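182aa long hypothetical protein (Pyrococcus horikoshii, PDB 2GAN) is a putative acetyltransferase of the GNAT family, and so probably transfers an acetyl group from acetyl-CoA to an acceptor that its structure alone does not identify. Local coordinates at the interface of chains A and B. Numbering follows the deposited sequence. Chains: chain A/B, 182aa long hypothetical protein.

The interface of chains A and B. Residues chain A 157, 162, 173-176; chain B 109, 128, 132, 142-144.
The ring of A:Tyr157 carries B:Val144 on one face: methyl CG1 sits 3.6 Å from CZ, displaced from the ring centre toward the hydroxyl rim, and the two side chains meet tip to tip. At the rim of the same ring, CE1 and CD1 touch the methyls CD1 and CD2 of B:Leu128, from helix 123-137. This joins two GNAT-family subunits: the C-terminal part of chain A, helix 152-158 with strands 162-166 and 172-176, packs against chain B in what looks like an exchange of arms, strand 172-176 pairing antiparallel with strand 141-146 of chain B, and a two-fold axis repeats the contact. The family makes such a dimer plausible, although the crystal alone does not prove it in solution.

A:Phe162 lies between neighbours of its own chain, A:Tyr157 CD1 on one face and A:Phe176 CB on the other, while its CD2 touches B:Val144 CG2 at 3.7 Å. A:Phe176 takes B:Val132 CG1 squarely over its ring centre, 3.8 Å from the centroid; chi1 of 176° sets its CG anti to the backbone N, and its CB rests on B:Pro142 CG. On B:Tyr143 the extended chain of A:Lys175 runs alongside, with CG over one face and CD and CE passing the hydroxyl; the link from NZ to that OH is weak.

A:Leu174 and B:Val144 exchange two backbone hydrogen bonds, N of A:Leu174 to O of B:Val144 at 2.9 Å and N of B:Val144 to O of A:Leu174 at 3.0 Å. Further along, A:Phe176 N gives a nearly straight hydrogen bond (175° at H) to B:Pro142 O at 3.1 Å. All three donors lie in the plane of the carbonyl they meet; the pairing of A:Leu174 with B:Val144 and of A:Lys175 with B:Tyr143 sets the register. With chi1 at -75°, B:Val144 turns CG2 into the crowded position between its backbone N and carbonyl carbon, wedging it 3.6 Å from A:Leu174 CB. An alanine in place of A:Tyr157 would probably loosen the packing of B:Val144 and B:Leu128, since the ring face and rim they press against would be lost.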
# COMPACT_ATOMS: atom_id res chain seq x y z
N TYR A 157 8.04 1.65 -7.36
CA TYR A 157 8.55 1.34 -8.68
C TYR A 157 8.19 2.40 -9.72
O TYR A 157 9.04 2.82 -10.52
CB TYR A 157 8.03 -0.02 -9.14
CG TYR A 157 8.60 -1.23 -8.42
CD1 TYR A 157 9.98 -1.38 -8.26
CD2 TYR A 157 7.78 -2.28 -7.99
CE1 TYR A 157 10.53 -2.54 -7.70
CE2 TYR A 157 8.32 -3.45 -7.43
CZ TYR A 157 9.69 -3.57 -7.30
OH TYR A 157 10.24 -4.73 -6.81
N PHE A 162 9.57 2.72 -13.66
CA PHE A 162 8.68 1.66 -14.13
C PHE A 162 7.31 2.18 -14.55
O PHE A 162 6.83 3.18 -14.01
CB PHE A 162 8.52 0.57 -13.05
CG PHE A 162 9.74 -0.30 -12.86
CD1 PHE A 162 10.86 0.18 -12.19
CD2 PHE A 162 9.78 -1.59 -13.37
CE1 PHE A 162 12.00 -0.61 -12.02
CE2 PHE A 162 10.91 -2.40 -13.20
CZ PHE A 162 12.02 -1.91 -12.53
N ILE A 173 1.59 -6.27 -13.53
CA ILE A 173 2.96 -6.30 -14.03
C ILE A 173 3.45 -4.93 -14.49
O ILE A 173 2.75 -4.22 -15.22
CB ILE A 173 3.12 -7.29 -15.20
CG1 ILE A 173 2.74 -8.70 -14.76
CG2 ILE A 173 4.55 -7.27 -15.71
CD1 ILE A 173 1.27 -9.00 -14.83
N LEU A 174 4.66 -4.56 -14.06
CA LEU A 174 5.25 -3.28 -14.43
C LEU A 174 6.56 -3.53 -15.18
O LEU A 174 7.25 -4.51 -14.92
CB LEU A 174 5.55 -2.44 -13.19
CG LEU A 174 4.42 -2.26 -12.16
CD1 LEU A 174 5.00 -1.67 -10.89
CD2 LEU A 174 3.33 -1.37 -12.73
N LYS A 175 6.89 -2.63 -16.09
CA LYS A 175 8.11 -2.76 -16.89
C LYS A 175 8.96 -1.50 -16.80
O LYS A 175 8.45 -0.38 -16.90
CB LYS A 175 7.76 -3.04 -18.35
CG LYS A 175 8.97 -3.07 -19.28
CD LYS A 175 8.59 -3.41 -20.72
CE LYS A 175 9.82 -3.40 -21.62
NZ LYS A 175 9.54 -3.81 -23.03
N PHE A 176 10.26 -1.68 -16.63
CA PHE A 176 11.19 -0.56 -16.55
C PHE A 176 11.30 0.15 -17.89
O PHE A 176 11.28 -0.50 -18.94
CB PHE A 176 12.58 -1.03 -16.14
CG PHE A 176 13.60 0.06 -16.12
CD1 PHE A 176 13.60 1.01 -15.11
CD2 PHE A 176 14.56 0.15 -17.12
CE1 PHE A 176 14.54 2.05 -15.10
CE2 PHE A 176 15.51 1.18 -17.11
CZ PHE A 176 15.50 2.13 -16.10
N ILE B 109 12.57 -9.09 -11.54
CA ILE B 109 13.14 -8.57 -10.31
C ILE B 109 12.14 -8.92 -9.22
O ILE B 109 10.96 -8.61 -9.33
CB ILE B 109 13.30 -7.04 -10.37
CG1 ILE B 109 14.42 -6.67 -11.36
CG2 ILE B 109 13.57 -6.50 -8.97
CD1 ILE B 109 14.69 -5.19 -11.48
N LEU B 128 17.89 -1.54 -6.41
CA LEU B 128 17.05 -1.54 -7.61
C LEU B 128 17.85 -1.10 -8.83
O LEU B 128 17.80 -1.73 -9.89
CB LEU B 128 15.85 -0.61 -7.41
CG LEU B 128 14.88 -0.60 -8.58
CD1 LEU B 128 14.35 -2.01 -8.83
CD2 LEU B 128 13.73 0.37 -8.30
N VAL B 132 18.52 -3.36 -12.00
CA VAL B 132 18.11 -2.92 -13.33
C VAL B 132 19.28 -2.92 -14.30
O VAL B 132 19.15 -3.37 -15.44
CB VAL B 132 17.51 -1.49 -13.27
CG1 VAL B 132 17.39 -0.91 -14.68
CG2 VAL B 132 16.14 -1.54 -12.61
N PRO B 142 13.90 -5.61 -17.64
CA PRO B 142 13.40 -5.81 -16.27
C PRO B 142 11.90 -5.60 -16.07
O PRO B 142 11.33 -4.61 -16.54
CB PRO B 142 14.26 -4.84 -15.45
CG PRO B 142 14.58 -3.75 -16.41
CD PRO B 142 14.82 -4.46 -17.71
N TYR B 143 11.29 -6.55 -15.38
CA TYR B 143 9.86 -6.52 -15.06
C TYR B 143 9.69 -6.86 -13.58
O TYR B 143 10.51 -7.57 -13.00
CB TYR B 143 9.08 -7.58 -15.85
CG TYR B 143 8.87 -7.28 -17.32
CD1 TYR B 143 9.83 -7.60 -18.27
CD2 TYR B 143 7.69 -6.67 -17.75
CE1 TYR B 143 9.63 -7.32 -19.62
CE2 TYR B 143 7.48 -6.38 -19.09
CZ TYR B 143 8.45 -6.71 -20.02
OH TYR B 143 8.25 -6.41 -21.35
N VAL B 144 8.63 -6.34 -12.98
CA VAL B 144 8.30 -6.61 -11.59
C VAL B 144 6.81 -6.93 -11.51
O VAL B 144 6.02 -6.50 -12.36
CB VAL B 144 8.59 -5.41 -10.65
CG1 VAL B 144 10.10 -5.27 -10.42
CG2 VAL B 144 8.02 -4.12 -11.25